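Local coordinates for protein glutathione-specific gamma-glutamylcyclotransferase (Saccharomyces cerevisiae S288c, PDB 5HWK) that catalyses the cleavage of glutathione into 5-oxo-L-proline and the dipeptide Cys-Gly, acting on glutathione but not on other gamma-glutamyl peptides, at residues Ser15-Pro20 against Gln202-Met207; Ile66-Phe71 against Gly163-Glu168; Val182-His187 against Glu226-Tyr231; Ala82-Gln85 against Asp89-Thr92; Ser42-Arg47 against Ala51-Val56. All blocks are in the same frame, centred on the assembly; numbering follows the deposited sequence. Where two conformers were deposited one is given.

Interaction 1: Ser15-Pro20 against Gln202-Met207; sequences SLIYKP and QALAQM. With BEZ (benzoic acid), chain C.
Ile17 presents two carbons to Ala203 and Leu204 because its CG2 is anti to the backbone N while CG1 lies beside that N (chi1 -66°), which sends the methyl to Ala203 and the ethyl arm to Leu204. CG2 lands on Ala203, 3.6 Å from Ile17 CG2 to Ala203 CB. The ethyl arm is extended and its end meets one branch of Leu204, with Ile17 CD1 4.1 Å from Leu204 CD2; the two side chains cross at about a right angle. Tyr18 has its CG between the backbone N and the carbonyl carbon (chi1 55°), which folds the ring back along its own chain and sets it over Ser15 O. Ser15 O sits 3.9 Å above the plane of the Tyr18 ring, over its centre. Only the root of Tyr18 and one ring edge are left for Ala203, whose CB lies near the ring plane and 4.0 Å from Tyr18 CB. Ala203 is thus the small residue on which both Ile17 and Tyr18 rest, and the contact is wholly apolar. Leu200 adds to the cover of Ile17, and Tyr196 and Lys199 touch Tyr18.

At its start the short, weakly bonded helix 15-18 meets the ligand. Leu16 N donates to BEZ O1 at 2.9 Å, and Tyr13 N and Gly14 N also bond the benzoic acid. Ser15 OG is hydrogen-bonded to Glu115, the probable proton acceptor. Helix 193-205 therefore backs the turn after strand 8-12 whose backbone N-H groups hold the benzoic acid, consistent with the substrate site inferred for this family.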
# COMPACT_ATOMS: atom_id res chain seq x y z
N SER A 15 0.91 5.79 4.42
CA SER A 15 1.17 7.17 4.79
C SER A 15 2.17 7.85 3.90
O SER A 15 2.20 9.07 3.91
CB SER A 15 1.60 7.31 6.26
OG SER A 15 2.83 6.65 6.50
N LEU A 16 3.01 7.13 3.14
CA LEU A 16 3.92 7.86 2.25
C LEU A 16 3.15 8.57 1.15
O LEU A 16 3.72 9.47 0.52
CB LEU A 16 4.94 6.92 1.60
CG LEU A 16 6.04 6.41 2.53
CD1 LEU A 16 6.76 5.17 1.88
CD2 LEU A 16 7.04 7.51 2.88
N ILE A 17 1.90 8.19 0.88
CA ILE A 17 1.12 8.90 -0.14
C ILE A 17 0.90 10.35 0.26
O ILE A 17 1.08 11.27 -0.54
CB ILE A 17 -0.23 8.20 -0.38
CG1 ILE A 17 -0.01 6.84 -1.01
CG2 ILE A 17 -1.06 9.06 -1.33
CD1 ILE A 17 -1.31 6.01 -1.16
N TYR A 18 0.48 10.58 1.49
CA TYR A 18 0.11 11.92 1.91
C TYR A 18 1.11 12.58 2.84
O TYR A 18 0.97 13.79 3.10
CB TYR A 18 -1.28 11.94 2.55
CG TYR A 18 -1.40 10.98 3.70
CD1 TYR A 18 -0.89 11.30 4.97
CD2 TYR A 18 -1.99 9.75 3.52
CE1 TYR A 18 -1.01 10.44 6.03
CE2 TYR A 18 -2.13 8.88 4.60
CZ TYR A 18 -1.61 9.24 5.83
OH TYR A 18 -1.70 8.38 6.89
N LYS A 19 2.09 11.83 3.35
CA LYS A 19 3.19 12.39 4.13
C LYS A 19 4.43 11.91 3.38
O LYS A 19 5.03 10.88 3.74
CB LYS A 19 3.15 11.88 5.57
CG LYS A 19 4.22 12.45 6.47
CD LYS A 19 3.88 12.22 7.93
CE LYS A 19 5.11 11.98 8.78
NZ LYS A 19 5.67 10.63 8.49
N PRO A 20 4.84 12.62 2.33
CA PRO A 20 5.84 12.08 1.40
C PRO A 20 7.22 12.01 2.03
O PRO A 20 7.48 12.66 3.06
CB PRO A 20 5.83 13.10 0.26
CG PRO A 20 5.38 14.37 0.92
CD PRO A 20 4.36 13.95 1.92
N GLN A 202 -8.80 10.12 1.76
CA GLN A 202 -8.68 11.47 1.21
C GLN A 202 -7.61 11.51 0.13
O GLN A 202 -7.81 12.10 -0.95
CB GLN A 202 -8.31 12.48 2.33
CG GLN A 202 -8.13 13.96 1.87
CD GLN A 202 -7.63 14.86 2.98
OE1 GLN A 202 -6.64 14.58 3.66
NE2 GLN A 202 -8.36 15.94 3.21
N ALA A 203 -6.46 10.94 0.42
CA ALA A 203 -5.34 11.00 -0.51
C ALA A 203 -5.67 10.28 -1.80
O ALA A 203 -5.37 10.79 -2.90
CB ALA A 203 -4.10 10.44 0.14
N LEU A 204 -6.36 9.14 -1.72
CA LEU A 204 -6.76 8.45 -2.95
C LEU A 204 -7.80 9.25 -3.72
O LEU A 204 -7.80 9.24 -4.95
CB LEU A 204 -7.27 7.05 -2.64
CG LEU A 204 -6.23 6.17 -1.96
CD1 LEU A 204 -6.86 4.89 -1.54
CD2 LEU A 204 -5.05 5.91 -2.93
N ALA A 205 -8.67 9.97 -3.03
CA ALA A 205 -9.68 10.76 -3.74
C ALA A 205 -9.07 11.98 -4.41
O ALA A 205 -9.63 12.47 -5.39
CB ALA A 205 -10.76 11.20 -2.76
N GLN A 206 -7.94 12.47 -3.92
CA GLN A 206 -7.25 13.56 -4.58
C GLN A 206 -6.53 13.10 -5.83
O GLN A 206 -6.05 13.95 -6.58
CB GLN A 206 -6.16 14.10 -3.66
CG GLN A 206 -6.62 15.11 -2.67
CD GLN A 206 -5.87 14.94 -1.39
OE1 GLN A 206 -4.80 15.51 -1.20
NE2 GLN A 206 -6.41 14.14 -0.51
N MET A 207 -6.51 11.80 -6.10
CA MET A 207 -5.65 11.23 -7.14
C MET A 207 -6.43 10.38 -8.14
O MET A 207 -6.12 9.20 -8.34
CB MET A 207 -4.61 10.36 -6.45
CG MET A 207 -3.32 10.43 -7.09
SD MET A 207 -2.15 9.75 -5.95
CE MET A 207 -3.05 8.34 -5.32
C BEZ C . 3.80 3.32 2.53
O1 BEZ C . 3.15 4.32 2.40
O2 BEZ C . 4.02 2.66 1.51
C1 BEZ C . 4.24 2.85 3.88
C2 BEZ C . 4.77 1.58 3.98
C3 BEZ C . 5.14 1.07 5.23
C4 BEZ C . 5.06 1.87 6.36
C5 BEZ C . 4.57 3.16 6.24
C6 BEZ C . 4.14 3.67 5.02

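Interaction 2: Ile66-Phe71 against Gly163-Glu168; sequences IRQTAF and GTIDNE
Gln68 is the first residue along 66-71 to meet Ile165. It occupies the N-cap position of helix 69-78, and its side chain, bent at chi2 (-149°), extends toward the loop from the direction opposite to Ile165. The amide end touches the tip of the isoleucine, 4.1 Å from Gln68 NE2 to Ile165 CD1, a van der Waals approach of a polar group to a methyl. The oxygen of the same amide goes to Phe71: Gln68 OE1 lies 4.0 Å above the plane of the Phe71 ring, offset toward the rim.

Past Thr69 and Ala70 the helix brings Phe71 round to the same side. Its ring offers an edge, with Phe71 CE2 3.8 Å from Ile165 CG2, and that methyl lies near the ring plane. Ile165 serves both partners by dividing its branches: CG2 goes to the phenylalanine, while CG1, lodged between the backbone N and the carbonyl carbon (chi1 72°), carries CD1 to the glutamine. Phe170 packs on both Phe71 and Ile165, Pro173 adds to the cover of Phe71, and the Trp40 ring meets that of Phe71 at about 40°.

Ile165 is held out by a type I beta turn from Thr164 to Asn167. Thr164 O accepts two bonds from the last residue, at 3.0 Å from Asn167 N and at 2.7 Å from Asn167 ND2, the latter in the carbonyl plane on a lone pair. The small, partly buried contact is thus the packing of a helix start on the turn that follows strand 154-163 of the six-stranded antiparallel sheet.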
# COMPACT_ATOMS: atom_id res chain seq x y z
N ILE A 66 -2.12 -16.44 -3.34
CA ILE A 66 -2.59 -17.69 -3.93
C ILE A 66 -2.23 -18.90 -3.07
O ILE A 66 -2.80 -19.97 -3.26
CB ILE A 66 -2.12 -17.87 -5.40
CG1 ILE A 66 -0.60 -17.91 -5.47
CG2 ILE A 66 -2.70 -16.74 -6.27
CD1 ILE A 66 -0.07 -18.36 -6.84
N ARG A 67 -1.31 -18.75 -2.12
CA ARG A 67 -0.88 -19.86 -1.27
C ARG A 67 -1.75 -20.07 -0.04
O ARG A 67 -1.55 -21.06 0.67
CB ARG A 67 0.59 -19.68 -0.86
N GLN A 68 -2.71 -19.20 0.26
CA GLN A 68 -3.61 -19.41 1.39
C GLN A 68 -5.04 -19.18 0.94
O GLN A 68 -5.37 -18.08 0.49
CB GLN A 68 -3.29 -18.45 2.54
CG GLN A 68 -1.85 -18.46 2.91
CD GLN A 68 -1.63 -18.17 4.36
OE1 GLN A 68 -2.59 -18.08 5.14
NE2 GLN A 68 -0.37 -18.02 4.75
N THR A 69 -5.89 -20.19 1.08
CA THR A 69 -7.27 -20.07 0.63
C THR A 69 -7.96 -18.85 1.21
O THR A 69 -8.69 -18.15 0.50
CB THR A 69 -8.06 -21.33 1.00
OG1 THR A 69 -7.45 -22.46 0.36
CG2 THR A 69 -9.49 -21.21 0.50
N ALA A 70 -7.72 -18.55 2.50
CA ALA A 70 -8.40 -17.41 3.11
C ALA A 70 -7.97 -16.10 2.47
O ALA A 70 -8.79 -15.18 2.32
CB ALA A 70 -8.11 -17.34 4.61
N PHE A 71 -6.68 -15.96 2.13
CA PHE A 71 -6.26 -14.73 1.45
C PHE A 71 -6.91 -14.63 0.08
O PHE A 71 -7.40 -13.56 -0.32
CB PHE A 71 -4.74 -14.66 1.26
CG PHE A 71 -3.93 -14.47 2.51
CD1 PHE A 71 -4.51 -14.38 3.75
CD2 PHE A 71 -2.55 -14.37 2.42
CE1 PHE A 71 -3.73 -14.21 4.88
CE2 PHE A 71 -1.77 -14.19 3.56
CZ PHE A 71 -2.37 -14.10 4.78
N GLY A 163 4.86 -5.11 5.56
CA GLY A 163 4.74 -6.04 6.70
C GLY A 163 4.43 -7.40 6.13
O GLY A 163 3.32 -7.62 5.67
N THR A 164 5.42 -8.29 6.06
CA THR A 164 5.17 -9.56 5.40
C THR A 164 4.32 -10.46 6.31
O THR A 164 4.15 -10.21 7.53
CB THR A 164 6.47 -10.30 5.11
OG1 THR A 164 7.03 -10.68 6.36
CG2 THR A 164 7.47 -9.45 4.31
N ILE A 165 3.84 -11.57 5.72
CA ILE A 165 3.00 -12.50 6.45
C ILE A 165 3.65 -13.09 7.70
O ILE A 165 2.95 -13.48 8.65
CB ILE A 165 2.35 -13.54 5.53
CG1 ILE A 165 3.41 -14.55 5.06
CG2 ILE A 165 1.64 -12.85 4.36
CD1 ILE A 165 2.88 -15.64 4.11
N ASP A 166 4.98 -13.11 7.77
CA ASP A 166 5.67 -13.72 8.91
C ASP A 166 6.03 -12.72 10.00
O ASP A 166 6.55 -13.11 11.06
CB ASP A 166 6.95 -14.41 8.42
CG ASP A 166 7.80 -13.50 7.56
OD1 ASP A 166 8.39 -12.56 8.14
OD2 ASP A 166 7.86 -13.69 6.32
N ASN A 167 5.76 -11.44 9.79
CA ASN A 167 6.26 -10.45 10.74
C ASN A 167 5.40 -10.47 12.01
O ASN A 167 4.22 -10.82 11.97
CB ASN A 167 6.38 -9.07 10.03
CG ASN A 167 5.18 -8.16 10.24
OD1 ASN A 167 5.10 -7.45 11.25
ND2 ASN A 167 4.26 -8.16 9.29
N GLU A 168 6.00 -10.07 13.15
CA GLU A 168 5.34 -10.15 14.46
C GLU A 168 4.04 -9.36 14.51
O GLU A 168 3.16 -9.70 15.30
CB GLU A 168 6.28 -9.64 15.56
CG GLU A 168 6.81 -8.20 15.37

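Interaction 3: Val182-His187 against Glu226-Tyr231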
# COMPACT_ATOMS: atom_id res chain seq x y z
N VAL A 182 -11.69 -2.82 15.43
CA VAL A 182 -10.46 -2.26 16.00
C VAL A 182 -10.26 -0.80 15.57
O VAL A 182 -10.00 0.08 16.41
CB VAL A 182 -9.26 -3.13 15.60
CG1 VAL A 182 -7.99 -2.46 16.10
CG2 VAL A 182 -9.45 -4.57 16.15
N ILE A 183 -10.39 -0.52 14.27
CA ILE A 183 -10.11 0.83 13.81
C ILE A 183 -11.02 1.85 14.50
O ILE A 183 -10.59 2.96 14.82
CB ILE A 183 -10.21 0.92 12.28
CG1 ILE A 183 -9.07 0.10 11.66
CG2 ILE A 183 -10.10 2.40 11.81
CD1 ILE A 183 -9.23 0.07 10.17
N ALA A 184 -12.25 1.46 14.80
CA ALA A 184 -13.23 2.41 15.32
C ALA A 184 -12.91 2.83 16.74
O ALA A 184 -13.39 3.88 17.17
CB ALA A 184 -14.59 1.74 15.30
N VAL A 185 -12.14 2.05 17.49
CA VAL A 185 -11.85 2.36 18.90
C VAL A 185 -10.40 2.73 19.18
O VAL A 185 -10.10 3.25 20.26
CB VAL A 185 -12.31 1.24 19.85
CG1 VAL A 185 -13.83 1.03 19.72
CG2 VAL A 185 -11.47 -0.02 19.65
N SER A 186 -9.48 2.46 18.27
CA SER A 186 -8.08 2.57 18.62
C SER A 186 -7.54 3.99 18.39
O SER A 186 -8.08 4.77 17.59
CB SER A 186 -7.24 1.55 17.83
OG SER A 186 -7.58 0.19 18.14
N HIS A 187 -6.51 4.32 19.14
CA HIS A 187 -5.77 5.55 18.85
C HIS A 187 -4.41 5.38 19.51
O HIS A 187 -4.25 4.54 20.40
CB HIS A 187 -6.52 6.81 19.37
CG HIS A 187 -6.26 7.08 20.80
ND1 HIS A 187 -6.97 6.43 21.76
CD2 HIS A 187 -5.48 7.99 21.44
CE1 HIS A 187 -6.63 6.89 22.96
NE2 HIS A 187 -5.73 7.85 22.78
N GLU A 226 -16.88 2.13 5.33
CA GLU A 226 -18.32 2.08 5.61
C GLU A 226 -18.58 1.35 6.91
O GLU A 226 -19.42 1.77 7.72
CB GLU A 226 -19.06 1.38 4.47
CG GLU A 226 -19.20 2.21 3.21
N THR A 227 -17.83 0.28 7.17
CA THR A 227 -18.05 -0.50 8.37
C THR A 227 -17.55 0.24 9.61
O THR A 227 -18.22 0.23 10.65
CB THR A 227 -17.38 -1.85 8.24
OG1 THR A 227 -17.84 -2.47 7.04
CG2 THR A 227 -17.75 -2.75 9.43
N VAL A 228 -16.38 0.89 9.52
CA VAL A 228 -15.89 1.71 10.63
C VAL A 228 -16.90 2.81 10.94
O VAL A 228 -17.21 3.07 12.11
CB VAL A 228 -14.53 2.33 10.25
CG1 VAL A 228 -14.12 3.42 11.25
CG2 VAL A 228 -13.47 1.26 10.25
N ASN A 229 -17.47 3.45 9.92
CA ASN A 229 -18.48 4.48 10.19
C ASN A 229 -19.71 3.90 10.88
O ASN A 229 -20.31 4.56 11.74
CB ASN A 229 -18.86 5.20 8.90
CG ASN A 229 -17.77 6.17 8.41
OD1 ASN A 229 -16.96 6.64 9.19
ND2 ASN A 229 -17.79 6.50 7.11
N LYS A 230 -20.10 2.67 10.53
CA LYS A 230 -21.22 2.05 11.23
C LYS A 230 -20.91 1.85 12.71
O LYS A 230 -21.77 2.09 13.57
CB LYS A 230 -21.56 0.71 10.61
CG LYS A 230 -22.21 0.79 9.26
CD LYS A 230 -22.80 -0.55 8.86
N TYR A 231 -19.69 1.41 13.02
CA TYR A 231 -19.31 1.24 14.43
C TYR A 231 -19.23 2.57 15.15
O TYR A 231 -19.63 2.66 16.31
CB TYR A 231 -18.00 0.47 14.56
CG TYR A 231 -18.22 -1.02 14.46
CD1 TYR A 231 -18.92 -1.71 15.44
CD2 TYR A 231 -17.73 -1.74 13.35
CE1 TYR A 231 -19.14 -3.05 15.34
CE2 TYR A 231 -17.96 -3.10 13.25
CZ TYR A 231 -18.67 -3.73 14.24
OH TYR A 231 -18.89 -5.08 14.16
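Ala184 and Val228 mark the closest approach of the two backbones, with their CA atoms 5.4 Å apart, and the tight part of the contact lies around them. Val228 turns both methyls to the partner helix. Val228 CG2 is 3.9 Å from Ile183 CB and touches Ile183 CG2 as well. Val228 CG1, anti to its own backbone N (chi1 168°), also touches Ile183 CG2 and borders Ala184, 4.3 Å from Ala184 CA. Ile183 and Val228 cross at about a right angle, and both are buried, Ile183 having further contacts with Leu224, Asn193 and Arg55, and Val228 with Ala180 and Tyr194.

This is helix-to-helix packing within the alpha-helical part of the cyclotransferase fold, where the end of helix 176-185 lies against the C-terminal helix 219-232. The small side chain of Ala184 is consistent with the close approach of the backbones.

Tyr231 marks the passage to the solvent side. Its root is still packed closely, with Tyr231 CB 3.7 Å from Ala184 CB. Beyond that point the contact loosens, and the exposed aromatic ring leads away from 182-187, although its root points toward that segment. The hydroxyl has its own polar partner near the start of helix 176-185, where Tyr231 OH is hydrogen-bonded to Asp177, and Lys181 packs against the same side chain.

Interaction 4: Ala82-Gln85 against Asp89-Thr92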
# COMPACT_ATOMS: atom_id res chain seq x y z
N ALA A 82 -12.24 -10.84 -9.91
CA ALA A 82 -12.50 -12.14 -9.30
C ALA A 82 -13.10 -13.10 -10.33
O ALA A 82 -14.00 -12.72 -11.09
CB ALA A 82 -13.49 -11.99 -8.15
N PRO A 83 -12.63 -14.36 -10.40
CA PRO A 83 -11.51 -14.91 -9.60
C PRO A 83 -10.17 -14.55 -10.25
O PRO A 83 -9.98 -14.79 -11.45
CB PRO A 83 -11.74 -16.42 -9.70
CG PRO A 83 -12.44 -16.60 -11.03
CD PRO A 83 -13.28 -15.38 -11.25
N ILE A 84 -9.24 -13.99 -9.46
CA ILE A 84 -7.99 -13.52 -10.04
C ILE A 84 -7.17 -14.70 -10.56
O ILE A 84 -7.19 -15.80 -9.99
CB ILE A 84 -7.19 -12.68 -9.04
CG1 ILE A 84 -6.72 -13.53 -7.84
CG2 ILE A 84 -8.02 -11.46 -8.58
CD1 ILE A 84 -5.61 -12.88 -7.00
N GLN A 85 -6.46 -14.47 -11.66
CA GLN A 85 -5.74 -15.51 -12.38
C GLN A 85 -4.25 -15.26 -12.51
O GLN A 85 -3.53 -16.16 -12.94
CB GLN A 85 -6.30 -15.67 -13.80
CG GLN A 85 -7.74 -16.10 -13.83
CD GLN A 85 -7.94 -17.44 -13.16
OE1 GLN A 85 -7.24 -18.41 -13.46
NE2 GLN A 85 -8.89 -17.50 -12.23
N ASP A 89 -3.90 -9.12 -12.29
CA ASP A 89 -5.28 -8.95 -11.82
C ASP A 89 -5.38 -8.19 -10.50
O ASP A 89 -6.45 -7.67 -10.18
CB ASP A 89 -5.99 -10.30 -11.68
CG ASP A 89 -6.30 -10.93 -13.04
OD1 ASP A 89 -6.20 -10.22 -14.06
OD2 ASP A 89 -6.62 -12.14 -13.08
N LEU A 90 -4.29 -8.12 -9.73
CA LEU A 90 -4.32 -7.41 -8.46
C LEU A 90 -3.90 -5.98 -8.70
O LEU A 90 -2.89 -5.72 -9.35
CB LEU A 90 -3.32 -8.02 -7.50
CG LEU A 90 -3.61 -9.39 -6.96
CD1 LEU A 90 -2.50 -9.66 -5.98
CD2 LEU A 90 -4.93 -9.35 -6.26
N VAL A 91 -4.64 -5.05 -8.13
CA VAL A 91 -4.40 -3.63 -8.31
C VAL A 91 -4.43 -3.00 -6.92
O VAL A 91 -5.38 -3.24 -6.14
CB VAL A 91 -5.53 -3.04 -9.17
CG1 VAL A 91 -5.72 -1.55 -8.87
CG2 VAL A 91 -5.29 -3.32 -10.65
N THR A 92 -3.40 -2.21 -6.60
CA THR A 92 -3.42 -1.30 -5.45
C THR A 92 -3.15 0.11 -5.99
O THR A 92 -2.16 0.34 -6.68
CB THR A 92 -2.31 -1.62 -4.42
OG1 THR A 92 -2.51 -2.93 -3.85
CG2 THR A 92 -2.31 -0.63 -3.26
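Gln85 and Asp89 close a short connection leading into strand 91-99, one of the six strands of the central antiparallel sheet, and the chain doubles back here with a carboxylate holding the turn.

The polar part is one hydrogen bond across the contact. Gln85 N donates to Asp89 OD2 at 2.7 Å, fairly straight at 161°, and the oxygen uses its anti lone pair, the one away from OD1. The carboxylate thus grips the backbone of Gln85, and the two side chains run side by side, with Gln85 CB 3.6 Å from Asp89 OD2. With an alanine in place of Asp89 the carboxylate is gone, which is likely to leave the Gln85 N-H without its acceptor and the turn freer to shift.

The apolar part belongs to Ile84, which points in toward 89-92. Its root passes the aspartate in the opposite direction, Ile84 CB 3.8 Å from Asp89 CB. Its ethyl arm, with CG1 between the backbone N and the carbonyl carbon (chi1 66°), reaches farther to meet Leu90, with 3.7 Å between Ile84 CD1 and Leu90 CD2. Both are buried: Tyr62 touches each, Leu72 covers Ile84, and Val75 and Ile65 cover Leu90.

Within 82-85 a second hydrogen bond curls the glutamine back on itself, past the proline that follows a cis peptide. Gln85 NE2 donates to Pro83 O at 3.0 Å, approaching from above the carbonyl plane, while that oxygen lies in the plane of the Gln85 amide.

Interaction 5: Ser42-Arg47 against Ala51-Val56; sequences SSTDHR and ANPGRV. With PO4 (phosphate ion), chain D.
Ser43 CB meets Val56, 3.8 Å from Ser43 CB to Val56 CG1, and itself lies 3.5 Å from PO4 O4. Ser43 OG, anti to the backbone N (chi1 171°), is the working tip: it donates to PO4 O3 at 2.6 Å and accepts from Arg47 N at 3.0 Å, a nearly straight bond. PO4 O3 also takes Asp45 N and His46 ND1, the latter at 2.7 Å in the plane of the ring at its edge. Thr44 N binds PO4 O1, and Gln116 N and Asn117 ND2 also bond the ion, which probably came from the crystallisation liquor. Losing the hydroxyl, as with an alanine in place of Ser43, is likely to leave PO4 O3 short of a donor and the Arg47 N-H without its acceptor.

Gly54 N gives to Ser43 O at 2.8 Å, Ser43 N to Gly54 O at 3.1 Å. Arg55 NH1 reaches Gly54 O from the opposite face, while Arg55 NE makes a salt bridge with Glu174. Thr44 CG2 lies alongside Pro53, 3.9 Å from Pro53 CB. The backbone pairing is that of an antiparallel beta hairpin of strands 42-43 and 54-61, whose Val56 lies close to Glu115, the probable proton acceptor.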
# COMPACT_ATOMS: atom_id res chain seq x y z
N SER A 42 -0.63 -4.62 12.59
CA SER A 42 -0.99 -3.87 13.80
C SER A 42 -0.03 -2.71 14.05
O SER A 42 1.11 -2.72 13.60
CB SER A 42 -0.97 -4.80 14.99
OG SER A 42 0.33 -5.24 15.14
N SER A 43 -0.55 -1.64 14.70
CA SER A 43 0.25 -0.50 15.08
C SER A 43 0.19 -0.37 16.60
O SER A 43 -0.91 -0.29 17.19
CB SER A 43 -0.29 0.77 14.44
OG SER A 43 0.37 1.88 15.00
N THR A 44 1.35 -0.32 17.24
CA THR A 44 1.44 -0.16 18.69
C THR A 44 2.11 1.11 19.13
O THR A 44 2.11 1.38 20.33
CB THR A 44 2.11 -1.38 19.35
OG1 THR A 44 3.42 -1.50 18.82
CG2 THR A 44 1.36 -2.62 18.97
N ASP A 45 2.65 1.93 18.20
CA ASP A 45 3.34 3.16 18.57
C ASP A 45 2.74 4.39 17.90
O ASP A 45 3.20 5.50 18.17
CB ASP A 45 4.84 3.08 18.21
CG ASP A 45 5.60 2.07 19.07
OD1 ASP A 45 5.25 1.84 20.26
OD2 ASP A 45 6.59 1.51 18.55
N HIS A 46 1.73 4.21 17.04
CA HIS A 46 1.23 5.35 16.29
C HIS A 46 -0.28 5.44 16.36
O HIS A 46 -0.83 6.47 16.80
CB HIS A 46 1.75 5.30 14.86
CG HIS A 46 3.22 5.47 14.81
ND1 HIS A 46 4.09 4.43 15.02
CD2 HIS A 46 3.99 6.58 14.64
CE1 HIS A 46 5.33 4.87 14.98
NE2 HIS A 46 5.30 6.17 14.74
N ARG A 47 -0.97 4.38 15.90
CA ARG A 47 -2.42 4.39 15.80
C ARG A 47 -3.06 3.41 16.77
O ARG A 47 -4.28 3.19 16.73
CB ARG A 47 -2.83 4.09 14.37
CG ARG A 47 -2.34 5.13 13.35
CD ARG A 47 -2.91 6.52 13.59
NE ARG A 47 -2.25 7.49 12.69
CZ ARG A 47 -2.68 8.75 12.58
NH1 ARG A 47 -3.76 9.13 13.24
NH2 ARG A 47 -2.03 9.61 11.79
N ALA A 51 -0.81 -2.57 24.44
CA ALA A 51 -1.90 -3.40 24.95
C ALA A 51 -3.11 -3.37 24.04
O ALA A 51 -3.94 -4.28 24.11
CB ALA A 51 -2.24 -3.08 26.41
N ASN A 52 -3.29 -2.31 23.23
CA ASN A 52 -4.49 -2.16 22.43
C ASN A 52 -4.05 -1.68 21.04
O ASN A 52 -4.16 -0.49 20.70
CB ASN A 52 -5.46 -1.14 23.06
CG ASN A 52 -6.00 -1.64 24.38
OD1 ASN A 52 -5.55 -1.22 25.45
ND2 ASN A 52 -6.89 -2.61 24.31
N PRO A 53 -3.56 -2.59 20.21
CA PRO A 53 -3.01 -2.18 18.92
C PRO A 53 -4.08 -1.70 17.96
O PRO A 53 -5.25 -2.09 17.99
CB PRO A 53 -2.36 -3.46 18.40
CG PRO A 53 -2.06 -4.31 19.69
CD PRO A 53 -3.27 -4.00 20.56
N GLY A 54 -3.64 -0.86 17.04
CA GLY A 54 -4.48 -0.45 15.93
C GLY A 54 -4.22 -1.29 14.68
O GLY A 54 -3.55 -2.33 14.71
N ARG A 55 -4.71 -0.80 13.54
CA ARG A 55 -4.58 -1.46 12.26
C ARG A 55 -4.11 -0.47 11.22
O ARG A 55 -4.75 0.57 11.00
CB ARG A 55 -5.88 -2.08 11.76
CG ARG A 55 -6.46 -3.10 12.65
CD ARG A 55 -5.68 -4.39 12.48
NE ARG A 55 -6.26 -5.52 13.21
CZ ARG A 55 -5.91 -5.81 14.45
NH1 ARG A 55 -5.05 -5.08 15.12
NH2 ARG A 55 -6.45 -6.87 15.03
N VAL A 56 -3.03 -0.82 10.50
CA VAL A 56 -2.47 0.04 9.46
C VAL A 56 -2.20 -0.82 8.23
O VAL A 56 -2.40 -2.03 8.24
CB VAL A 56 -1.22 0.78 9.99
CG1 VAL A 56 -1.61 1.81 11.05
CG2 VAL A 56 -0.17 -0.17 10.49
P PO4 D . 3.73 0.82 14.70
O1 PO4 D . 3.59 -0.41 15.59
O2 PO4 D . 5.19 1.09 14.39
O3 PO4 D . 2.98 2.02 15.32
O4 PO4 D . 3.00 0.51 13.36

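Interaction 5 is the most buried contact, and its segments are joined by hairpin backbone bonds; those of interactions 1, 2 and 3 meet through van der Waals packing. Interaction 4 mixes the two, with one carboxylate-to-backbone bond beside an apolar pair. Interactions 1 to 4 are partly buried, exposed residues taking part in 3 (Tyr231) and 4 (Gln85). Interactions 1 and 5, centres about 20 Å apart, both offer backbone N-H groups to a bound acid or anion. Interactions 3 and 5 touch: Ser186 OG and Pro53 O are 3.3 Å apart, and Val182 packs on Arg55. Interactions 2, 4 and 5 are all nested inside the long loop that interaction 1 closes.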